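Local coordinates for protein-glutamine gamma-glutamyltransferase (PDB 1G0D) that probably catalyses calcium-dependent cross-linking of proteins, joining peptide-bound glutamine to lysine or other primary amines as a transglutaminase, at residues L133-V143 and L283-R291; E153-Y163 and S424-R433. All blocks are in the same frame, centred on the assembly; numbering follows the deposited sequence.

From the N terminus, the chain leaves strand 121-133 of the N-terminal beta sandwich through residues 133-143, the first half of contact 1, and soon forms helix 148-156 and strand 159-164, which hold the first half of contact 2. Contact 1 closes when helix 272-286 ends and turns into strand 290-298. Contact 2 closes much later, when residues 424-433 return to 153-163. The segments alternate along the sequence, so the two loops cross. Contact 1 ties the linker from the sandwich to the catalytic core; contact 2 fastens a late hairpin to the same core. They touch directly, for Thr290 N lies 2.9 Å from Tyr154 O, a probable hydrogen bond.

Contact 1. Residues L133-V143 and L283-R291; sequences LFNPWCRDDMV and LRCLGIPTR. With SO4 (sulfate ion), chain B.
Phe134 and Leu286 meet at the Schellman motif that ends helix 272-286, the helix that begins with the catalytic Cys272 in the papain-like core of the transglutaminase. The turn leaves Leu286 O pointing at Phe134, and Phe134 N bonds to it at 2.8 Å in an almost straight line (171°). Gly287 has a positive phi of 110°, and Phe134 O crowds the place where a CB would stand, so glycine suits this spot on both counts.

Around this bond the surfaces interlock. The Phe134 ring is a flat bump whose CG lies anti to its own carbonyl carbon (chi1 -80°), which brings the ring alongside Ile288, the two side chains pointing the same way. The ring meets the isoleucine obliquely, Phe134 CD1 lying 3.4 Å from Ile288 CG1. Farther out, Phe134 CE1 is 3.6 Å from Ile288 CD1, so the CG1-CD1 arm of the isoleucine follows the CD1-CE1 side of the ring. Leu286 O also lies near the plane of the ring, at its edge.

Pro289 is the second bump, filling the notch between Pro136 and Val143. Pro136 CB touches Pro289 CG at 3.8 Å, and Val143 CB reaches Pro289 CD at 4.0 Å; the rigid proline rings and the beta-branched valine suit so close a fit. Pro136 also lays CG against Gly287 O at 3.3 Å. Asp141 bridges the two ends of this loop: its OD2 accepts from Asn135 N and its OD1, in an Asx turn, accepts from Val143 N at 3.1 Å, while pairing with Arg36. Leu151 of helix 148-156 packs on both prolines.

Beyond the packing, the extended side chain of Arg291, salt-bridged to Glu336, holds a sulfate probably left from crystallisation: NH1 donates to sulfate O4 at 3.1 Å.

Contact 2. Residues E153-Y163 and S424-R433; sequences EYVMNEDGVIY and STKSVYGNHR
Lys426 and Glu153 form a buried salt bridge where the beta hairpin of strands 424-426 and 433-435 meets helix 148-156, with Lys426 NZ 2.8 Å from Glu153 OE2. The lysine chain runs extended as far as CE and bends only at its last torsion (chi4 -51°), which turns the ammonium toward the carbonyls of the hairpin loop. There NZ also donates to Ser427 O at 2.7 Å and to Gly430 O at 3.2 Å. Glu153 OE1 is held by Asn157 ND2 at 2.7 Å, which, with the salt bridge, helps fix the rotation of the carboxylate. A methionine at Lys426 would probably leave Glu153 without its countercharge and the two loop carbonyls without this donor.

Strand 159-163 runs nearly antiparallel to strand 424-426 (165°), with a water joining Tyr163 N to Ser424 O, weakly at the serine. Val161 CG2 packs across the lysine chain. At the helix, Val428 CG2 reaches Tyr154 OH at 3.4 Å. Tyr163, broad enough to span both hairpin arms, turns an edge to Lys426 N, while Arg433 CB lies over one face in a CH-pi contact, 3.9 Å from the centroid of the Tyr163 ring.

Contact 1. Residues L133-V143 and L283-R291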
loop_
_atom_site.group_PDB
_atom_site.type_symbol
_atom_site.label_atom_id
_atom_site.label_comp_id
_atom_site.label_asym_id
_atom_site.label_seq_id
_atom_site.Cartn_x
_atom_site.Cartn_y
_atom_site.Cartn_z
ATOM N N LEU A 133 -12.083 9.101 -15.544
ATOM C CA LEU A 133 -11.045 9.001 -14.513
ATOM C C LEU A 133 -10.285 10.342 -14.320
ATOM O O LEU A 133 -10.499 11.303 -15.043
ATOM C CB LEU A 133 -10.027 7.924 -14.916
ATOM C CG LEU A 133 -10.355 6.429 -15.002
ATOM C CD1 LEU A 133 -11.781 6.116 -14.632
ATOM C CD2 LEU A 133 -10.050 5.997 -16.364
ATOM N N PHE A 134 -9.386 10.382 -13.342
ATOM C CA PHE A 134 -8.589 11.567 -13.058
ATOM C C PHE A 134 -7.538 11.655 -14.181
ATOM O O PHE A 134 -7.162 10.644 -14.759
ATOM C CB PHE A 134 -7.908 11.404 -11.686
ATOM C CG PHE A 134 -8.816 11.698 -10.520
ATOM C CD1 PHE A 134 -9.330 10.667 -9.734
ATOM C CD2 PHE A 134 -9.207 12.998 -10.236
ATOM C CE1 PHE A 134 -10.228 10.935 -8.692
ATOM C CE2 PHE A 134 -10.108 13.278 -9.195
ATOM C CZ PHE A 134 -10.618 12.254 -8.429
ATOM N N ASN A 135 -7.046 12.857 -14.476
ATOM C CA ASN A 135 -6.074 13.053 -15.549
ATOM C C ASN A 135 -4.822 13.779 -15.098
ATOM O O ASN A 135 -4.743 15.000 -15.225
ATOM C CB ASN A 135 -6.709 13.880 -16.652
ATOM C CG ASN A 135 -6.075 13.636 -17.975
ATOM O OD1 ASN A 135 -5.009 13.031 -18.048
ATOM N ND2 ASN A 135 -6.712 14.090 -19.045
ATOM N N PRO A 136 -3.828 13.051 -14.551
ATOM C CA PRO A 136 -2.593 13.704 -14.107
ATOM C C PRO A 136 -1.700 14.179 -15.243
ATOM O O PRO A 136 -0.648 14.747 -14.986
ATOM C CB PRO A 136 -1.890 12.646 -13.248
ATOM C CG PRO A 136 -2.529 11.381 -13.549
ATOM C CD PRO A 136 -3.836 11.615 -14.258
ATOM N N TRP A 137 -2.094 13.931 -16.492
ATOM C CA TRP A 137 -1.302 14.397 -17.616
ATOM C C TRP A 137 -1.852 15.707 -18.152
ATOM O O TRP A 137 -1.221 16.336 -18.990
ATOM C CB TRP A 137 -1.337 13.411 -18.744
ATOM C CG TRP A 137 -0.626 12.187 -18.467
ATOM C CD1 TRP A 137 0.695 11.955 -18.653
ATOM C CD2 TRP A 137 -1.190 10.980 -17.953
ATOM N NE1 TRP A 137 1.008 10.659 -18.280
ATOM C CE2 TRP A 137 -0.129 10.040 -17.843
ATOM C CE3 TRP A 137 -2.489 10.597 -17.569
ATOM C CZ2 TRP A 137 -0.331 8.729 -17.359
ATOM C CZ3 TRP A 137 -2.683 9.285 -17.078
ATOM C CH2 TRP A 137 -1.603 8.377 -16.980
ATOM N N CYS A 138 -3.045 16.093 -17.701
ATOM C CA CYS A 138 -3.682 17.330 -18.128
ATOM C C CYS A 138 -3.306 18.449 -17.169
ATOM O O CYS A 138 -3.645 18.408 -15.999
ATOM C CB CYS A 138 -5.177 17.152 -18.123
ATOM S SG CYS A 138 -6.015 18.708 -18.178
ATOM N N ARG A 139 -2.640 19.477 -17.673
ATOM C CA ARG A 139 -2.150 20.545 -16.812
ATOM C C ARG A 139 -3.095 21.301 -15.972
ATOM O O ARG A 139 -2.653 21.945 -15.041
ATOM C CB ARG A 139 -1.346 21.541 -17.603
ATOM C CG ARG A 139 -1.899 21.749 -18.942
ATOM C CD ARG A 139 -1.502 23.084 -19.410
ATOM N NE ARG A 139 -1.858 24.101 -18.447
ATOM C CZ ARG A 139 -0.957 24.828 -17.791
ATOM N NH1 ARG A 139 0.356 24.627 -18.005
ATOM N NH2 ARG A 139 -1.377 25.777 -16.950
ATOM N N ASP A 140 -4.380 21.249 -16.265
ATOM C CA ASP A 140 -5.313 21.967 -15.426
ATOM C C ASP A 140 -5.943 21.082 -14.365
ATOM O O ASP A 140 -6.699 21.561 -13.515
ATOM C CB ASP A 140 -6.401 22.548 -16.266
ATOM C CG ASP A 140 -5.899 23.613 -17.154
ATOM O OD1 ASP A 140 -6.566 23.847 -18.170
ATOM O OD2 ASP A 140 -4.844 24.206 -16.848
ATOM N N ASP A 141 -5.650 19.787 -14.411
ATOM C CA ASP A 141 -6.212 18.856 -13.440
ATOM C C ASP A 141 -5.458 19.006 -12.120
ATOM O O ASP A 141 -4.226 19.179 -12.111
ATOM C CB ASP A 141 -6.088 17.421 -13.969
ATOM C CG ASP A 141 -6.956 16.433 -13.202
ATOM O OD1 ASP A 141 -7.101 16.580 -11.966
ATOM O OD2 ASP A 141 -7.492 15.500 -13.833
ATOM N N MET A 142 -6.184 18.937 -11.007
ATOM C CA MET A 142 -5.547 19.048 -9.709
ATOM C C MET A 142 -4.539 17.927 -9.425
ATOM O O MET A 142 -3.609 18.126 -8.644
ATOM C CB MET A 142 -6.613 19.134 -8.628
ATOM C CG MET A 142 -7.070 20.583 -8.324
ATOM S SD MET A 142 -8.474 20.561 -7.169
ATOM C CE MET A 142 -9.758 19.354 -8.121
ATOM N N VAL A 143 -4.685 16.758 -10.057
ATOM C CA VAL A 143 -3.715 15.671 -9.852
ATOM C C VAL A 143 -2.511 15.763 -10.843
ATOM O O VAL A 143 -1.645 14.888 -10.906
ATOM C CB VAL A 143 -4.383 14.302 -10.004
ATOM C CG1 VAL A 143 -5.451 14.120 -8.941
ATOM C CG2 VAL A 143 -5.015 14.204 -11.358
ATOM N N LEU A 283 -6.528 3.723 -6.289
ATOM C CA LEU A 283 -6.281 5.119 -6.600
ATOM C C LEU A 283 -5.514 5.186 -7.954
ATOM O O LEU A 283 -5.846 5.975 -8.851
ATOM C CB LEU A 283 -5.534 5.763 -5.419
ATOM C CG LEU A 283 -6.362 5.768 -4.113
ATOM C CD1 LEU A 283 -5.449 5.961 -2.939
ATOM C CD2 LEU A 283 -7.420 6.862 -4.130
ATOM N N ARG A 284 -4.516 4.328 -8.132
ATOM C CA ARG A 284 -3.817 4.300 -9.412
ATOM C C ARG A 284 -4.887 4.080 -10.495
ATOM O O ARG A 284 -4.966 4.832 -11.439
ATOM C CB ARG A 284 -2.777 3.189 -9.421
ATOM C CG ARG A 284 -1.444 3.699 -8.988
ATOM C CD ARG A 284 -0.321 2.724 -9.236
ATOM N NE ARG A 284 0.846 3.107 -8.427
ATOM C CZ ARG A 284 2.030 2.512 -8.501
ATOM N NH1 ARG A 284 2.201 1.507 -9.347
ATOM N NH2 ARG A 284 3.056 2.919 -7.755
ATOM N N CYS A 285 -5.753 3.084 -10.333
ATOM C CA CYS A 285 -6.823 2.841 -11.315
ATOM C C CYS A 285 -7.692 4.069 -11.588
ATOM O O CYS A 285 -7.983 4.356 -12.726
ATOM C CB CYS A 285 -7.740 1.704 -10.864
ATOM S SG CYS A 285 -8.823 1.052 -12.179
ATOM N N LEU A 286 -8.119 4.795 -10.565
ATOM C CA LEU A 286 -8.964 5.957 -10.802
ATOM C C LEU A 286 -8.162 7.101 -11.389
ATOM O O LEU A 286 -8.730 8.088 -11.852
ATOM C CB LEU A 286 -9.655 6.404 -9.509
ATOM C CG LEU A 286 -10.616 5.356 -8.939
ATOM C CD1 LEU A 286 -11.451 5.947 -7.807
ATOM C CD2 LEU A 286 -11.540 4.847 -10.012
ATOM N N GLY A 287 -6.840 7.000 -11.347
ATOM C CA GLY A 287 -6.043 8.063 -11.932
ATOM C C GLY A 287 -5.268 8.963 -10.995
ATOM O O GLY A 287 -4.645 9.943 -11.432
ATOM N N ILE A 288 -5.268 8.670 -9.708
ATOM C CA ILE A 288 -4.525 9.539 -8.807
ATOM C C ILE A 288 -3.153 8.933 -8.594
ATOM O O ILE A 288 -3.050 7.798 -8.161
ATOM C CB ILE A 288 -5.261 9.696 -7.443
ATOM C CG1 ILE A 288 -6.689 10.224 -7.675
ATOM C CG2 ILE A 288 -4.521 10.654 -6.554
ATOM C CD1 ILE A 288 -7.499 10.483 -6.391
ATOM N N PRO A 289 -2.081 9.666 -8.928
ATOM C CA PRO A 289 -0.713 9.159 -8.749
ATOM C C PRO A 289 -0.482 8.657 -7.302
ATOM O O PRO A 289 -0.669 9.412 -6.332
ATOM C CB PRO A 289 0.154 10.359 -9.106
ATOM C CG PRO A 289 -0.685 11.181 -9.936
ATOM C CD PRO A 289 -2.085 11.010 -9.508
ATOM N N THR A 290 -0.061 7.398 -7.149
ATOM C CA THR A 290 0.108 6.799 -5.804
ATOM C C THR A 290 1.303 5.830 -5.634
ATOM O O THR A 290 1.674 5.086 -6.552
ATOM C CB THR A 290 -1.242 6.055 -5.436
ATOM O OG1 THR A 290 -2.328 6.988 -5.501
ATOM C CG2 THR A 290 -1.209 5.415 -4.059
ATOM N N ARG A 291 1.925 5.840 -4.470
ATOM C CA ARG A 291 3.011 4.890 -4.221
ATOM C C ARG A 291 3.021 4.432 -2.772
ATOM O O ARG A 291 2.904 5.243 -1.846
ATOM C CB ARG A 291 4.364 5.492 -4.522
ATOM C CG ARG A 291 4.559 6.868 -3.957
ATOM C CD ARG A 291 5.959 7.336 -4.212
ATOM N NE ARG A 291 6.204 8.597 -3.546
ATOM C CZ ARG A 291 7.272 9.353 -3.746
ATOM N NH1 ARG A 291 8.209 8.971 -4.609
ATOM N NH2 ARG A 291 7.401 10.485 -3.068
HETATM S S SO4 B . 9.568 12.632 -5.349
HETATM O O1 SO4 B . 9.111 13.290 -4.220
HETATM O O2 SO4 B . 8.535 12.658 -6.314
HETATM O O3 SO4 B . 10.560 13.494 -5.810
HETATM O O4 SO4 B . 10.132 11.362 -4.985
#

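Contact 2. Residues E153-Y163 and S424-R433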
loop_
_atom_site.group_PDB
_atom_site.type_symbol
_atom_site.label_atom_id
_atom_site.label_comp_id
_atom_site.label_asym_id
_atom_site.label_seq_id
_atom_site.Cartn_x
_atom_site.Cartn_y
_atom_site.Cartn_z
ATOM N N GLU A 153 5.254 5.260 -13.469
ATOM C CA GLU A 153 5.448 4.417 -12.303
ATOM C C GLU A 153 4.292 4.561 -11.330
ATOM O O GLU A 153 3.702 3.573 -10.899
ATOM C CB GLU A 153 6.732 4.796 -11.577
ATOM C CG GLU A 153 6.925 4.064 -10.236
ATOM C CD GLU A 153 7.107 2.545 -10.381
ATOM O OE1 GLU A 153 7.371 2.076 -11.508
ATOM O OE2 GLU A 153 6.989 1.811 -9.369
ATOM N N TYR A 154 3.956 5.805 -11.010
ATOM C CA TYR A 154 2.892 6.089 -10.064
ATOM C C TYR A 154 1.445 5.978 -10.534
ATOM O O TYR A 154 0.542 6.079 -9.713
ATOM C CB TYR A 154 3.133 7.450 -9.455
ATOM C CG TYR A 154 4.526 7.592 -8.920
ATOM C CD1 TYR A 154 5.125 6.535 -8.221
ATOM C CD2 TYR A 154 5.244 8.785 -9.095
ATOM C CE1 TYR A 154 6.392 6.661 -7.707
ATOM C CE2 TYR A 154 6.522 8.931 -8.582
ATOM C CZ TYR A 154 7.086 7.863 -7.885
ATOM O OH TYR A 154 8.321 8.016 -7.315
ATOM N N VAL A 155 1.212 5.806 -11.833
ATOM C CA VAL A 155 -0.157 5.610 -12.340
ATOM C C VAL A 155 -0.198 4.381 -13.240
ATOM O O VAL A 155 -0.978 3.467 -13.024
ATOM C CB VAL A 155 -0.742 6.767 -13.205
ATOM C CG1 VAL A 155 -2.108 6.330 -13.755
ATOM C CG2 VAL A 155 -0.938 8.008 -12.402
ATOM N N MET A 156 0.669 4.337 -14.230
ATOM C CA MET A 156 0.666 3.239 -15.178
ATOM C C MET A 156 1.310 1.926 -14.816
ATOM O O MET A 156 0.970 0.908 -15.387
ATOM C CB MET A 156 1.235 3.753 -16.490
ATOM C CG MET A 156 0.397 4.910 -17.029
ATOM S SD MET A 156 -1.110 4.243 -17.620
ATOM C CE MET A 156 -2.136 5.475 -17.292
ATOM N N ASN A 157 2.248 1.915 -13.886
ATOM C CA ASN A 157 2.876 0.649 -13.534
ATOM C C ASN A 157 1.971 -0.242 -12.673
ATOM O O ASN A 157 1.387 0.212 -11.684
ATOM C CB ASN A 157 4.183 0.893 -12.820
ATOM C CG ASN A 157 4.977 -0.364 -12.723
ATOM O OD1 ASN A 157 4.426 -1.447 -12.928
ATOM N ND2 ASN A 157 6.262 -0.256 -12.420
ATOM N N GLU A 158 1.832 -1.504 -13.050
ATOM C CA GLU A 158 0.954 -2.406 -12.301
ATOM C C GLU A 158 1.693 -3.345 -11.343
ATOM O O GLU A 158 1.072 -4.094 -10.580
ATOM C CB GLU A 158 0.118 -3.251 -13.257
ATOM C CG GLU A 158 -1.021 -2.529 -13.981
ATOM C CD GLU A 158 -1.662 -3.406 -15.053
ATOM O OE1 GLU A 158 -0.965 -3.756 -16.040
ATOM O OE2 GLU A 158 -2.850 -3.760 -14.901
ATOM N N ASP A 159 3.017 -3.297 -11.385
ATOM C CA ASP A 159 3.844 -4.142 -10.548
ATOM C C ASP A 159 4.665 -3.264 -9.656
ATOM O O ASP A 159 5.376 -2.393 -10.136
ATOM C CB ASP A 159 4.773 -4.970 -11.412
ATOM C CG ASP A 159 4.057 -6.070 -12.107
ATOM O OD1 ASP A 159 3.609 -6.976 -11.384
ATOM O OD2 ASP A 159 3.928 -6.025 -13.357
ATOM N N GLY A 160 4.559 -3.486 -8.359
ATOM C CA GLY A 160 5.316 -2.694 -7.420
ATOM C C GLY A 160 6.136 -3.577 -6.496
ATOM O O GLY A 160 6.257 -4.785 -6.684
ATOM N N VAL A 161 6.745 -2.948 -5.513
ATOM C CA VAL A 161 7.531 -3.647 -4.543
ATOM C C VAL A 161 7.206 -2.934 -3.241
ATOM O O VAL A 161 7.231 -1.705 -3.199
ATOM C CB VAL A 161 9.023 -3.496 -4.906
ATOM C CG1 VAL A 161 9.894 -4.043 -3.816
ATOM C CG2 VAL A 161 9.292 -4.236 -6.190
ATOM N N ILE A 162 6.826 -3.670 -2.198
ATOM C CA ILE A 162 6.553 -3.016 -0.917
ATOM C C ILE A 162 7.664 -3.464 0.032
ATOM O O ILE A 162 7.948 -4.642 0.118
ATOM C CB ILE A 162 5.170 -3.402 -0.357
ATOM C CG1 ILE A 162 4.097 -3.115 -1.421
ATOM C CG2 ILE A 162 4.931 -2.652 0.922
ATOM C CD1 ILE A 162 2.654 -3.113 -0.971
ATOM N N TYR A 163 8.327 -2.537 0.710
ATOM C CA TYR A 163 9.415 -2.918 1.615
ATOM C C TYR A 163 8.902 -3.385 3.003
ATOM O O TYR A 163 7.856 -2.908 3.511
ATOM C CB TYR A 163 10.430 -1.761 1.711
ATOM C CG TYR A 163 11.066 -1.522 0.368
ATOM C CD1 TYR A 163 12.076 -2.346 -0.088
ATOM C CD2 TYR A 163 10.511 -0.607 -0.533
ATOM C CE1 TYR A 163 12.499 -2.288 -1.406
ATOM C CE2 TYR A 163 10.932 -0.541 -1.862
ATOM C CZ TYR A 163 11.917 -1.388 -2.292
ATOM O OH TYR A 163 12.308 -1.366 -3.609
ATOM N N SER A 424 10.783 4.111 2.959
ATOM C CA SER A 424 11.111 3.584 1.650
ATOM C C SER A 424 9.933 3.520 0.710
ATOM O O SER A 424 8.796 3.358 1.143
ATOM C CB SER A 424 11.642 2.163 1.817
ATOM O OG SER A 424 12.888 2.155 2.486
ATOM N N THR A 425 10.227 3.645 -0.584
ATOM C CA THR A 425 9.230 3.518 -1.626
ATOM C C THR A 425 10.004 2.968 -2.818
ATOM O O THR A 425 11.226 3.078 -2.867
ATOM C CB THR A 425 8.561 4.852 -1.970
ATOM O OG1 THR A 425 7.387 4.592 -2.740
ATOM C CG2 THR A 425 9.472 5.746 -2.804
ATOM N N LYS A 426 9.312 2.349 -3.765
ATOM C CA LYS A 426 10.001 1.802 -4.941
ATOM C C LYS A 426 10.540 2.900 -5.867
ATOM O O LYS A 426 9.946 3.965 -6.036
ATOM C CB LYS A 426 9.073 0.870 -5.754
ATOM C CG LYS A 426 9.703 0.286 -7.035
ATOM C CD LYS A 426 8.746 -0.609 -7.804
ATOM C CE LYS A 426 9.174 -0.794 -9.259
ATOM N NZ LYS A 426 9.443 0.518 -9.910
ATOM N N SER A 427 11.674 2.593 -6.473
ATOM C CA SER A 427 12.323 3.485 -7.382
ATOM C C SER A 427 11.625 3.529 -8.740
ATOM O O SER A 427 11.131 2.524 -9.238
ATOM C CB SER A 427 13.737 3.018 -7.587
ATOM O OG SER A 427 14.282 3.781 -8.633
ATOM N N VAL A 428 11.629 4.711 -9.351
ATOM C CA VAL A 428 11.011 4.896 -10.629
ATOM C C VAL A 428 11.717 4.130 -11.725
ATOM O O VAL A 428 11.126 3.807 -12.768
ATOM C CB VAL A 428 11.000 6.363 -11.010
ATOM C CG1 VAL A 428 10.633 6.503 -12.463
ATOM C CG2 VAL A 428 10.008 7.089 -10.158
ATOM N N TYR A 429 12.983 3.848 -11.514
ATOM C CA TYR A 429 13.720 3.128 -12.527
ATOM C C TYR A 429 14.434 2.003 -11.847
ATOM O O TYR A 429 15.385 2.218 -11.116
ATOM C CB TYR A 429 14.715 4.049 -13.220
ATOM C CG TYR A 429 14.079 4.964 -14.226
ATOM C CD1 TYR A 429 13.026 4.517 -15.042
ATOM C CD2 TYR A 429 14.497 6.283 -14.344
ATOM C CE1 TYR A 429 12.395 5.372 -15.953
ATOM C CE2 TYR A 429 13.876 7.150 -15.250
ATOM C CZ TYR A 429 12.825 6.688 -16.046
ATOM O OH TYR A 429 12.210 7.577 -16.898
ATOM N N GLY A 430 13.988 0.791 -12.118
ATOM C CA GLY A 430 14.578 -0.356 -11.472
ATOM C C GLY A 430 13.644 -0.695 -10.332
ATOM O O GLY A 430 12.615 -0.029 -10.118
ATOM N N ASN A 431 13.988 -1.730 -9.589
ATOM C CA ASN A 431 13.140 -2.125 -8.483
ATOM C C ASN A 431 13.873 -1.868 -7.182
ATOM O O ASN A 431 13.667 -2.561 -6.175
ATOM C CB ASN A 431 12.706 -3.597 -8.659
ATOM C CG ASN A 431 11.666 -3.775 -9.813
ATOM O OD1 ASN A 431 11.970 -3.510 -10.987
ATOM N ND2 ASN A 431 10.441 -4.204 -9.471
ATOM N N HIS A 432 14.710 -0.827 -7.221
ATOM C CA HIS A 432 15.506 -0.405 -6.076
ATOM C C HIS A 432 14.656 0.345 -5.076
ATOM O O HIS A 432 13.610 0.896 -5.404
ATOM C CB HIS A 432 16.676 0.512 -6.474
ATOM C CG HIS A 432 17.093 0.411 -7.911
ATOM N ND1 HIS A 432 17.496 1.508 -8.647
ATOM C CD2 HIS A 432 17.219 -0.658 -8.737
ATOM C CE1 HIS A 432 17.851 1.122 -9.861
ATOM N NE2 HIS A 432 17.692 -0.189 -9.942
ATOM N N ARG A 433 15.151 0.353 -3.845
ATOM C CA ARG A 433 14.518 0.998 -2.711
ATOM C C ARG A 433 15.019 2.412 -2.759
ATOM O O ARG A 433 16.213 2.666 -2.916
ATOM C CB ARG A 433 14.947 0.300 -1.396
ATOM C CG ARG A 433 14.648 0.999 -0.053
ATOM C CD ARG A 433 15.327 0.281 1.156
ATOM N NE ARG A 433 16.547 0.956 1.615
ATOM C CZ ARG A 433 16.566 2.142 2.236
ATOM N NH1 ARG A 433 15.433 2.795 2.483
ATOM N NH2 ARG A 433 17.722 2.714 2.590
HETATM O O HOH W 1 10.105 6.738 -6.068
HETATM O O HOH W 2 8.292 -3.544 -11.222
HETATM O O HOH W 3 7.060 0.445 0.400
#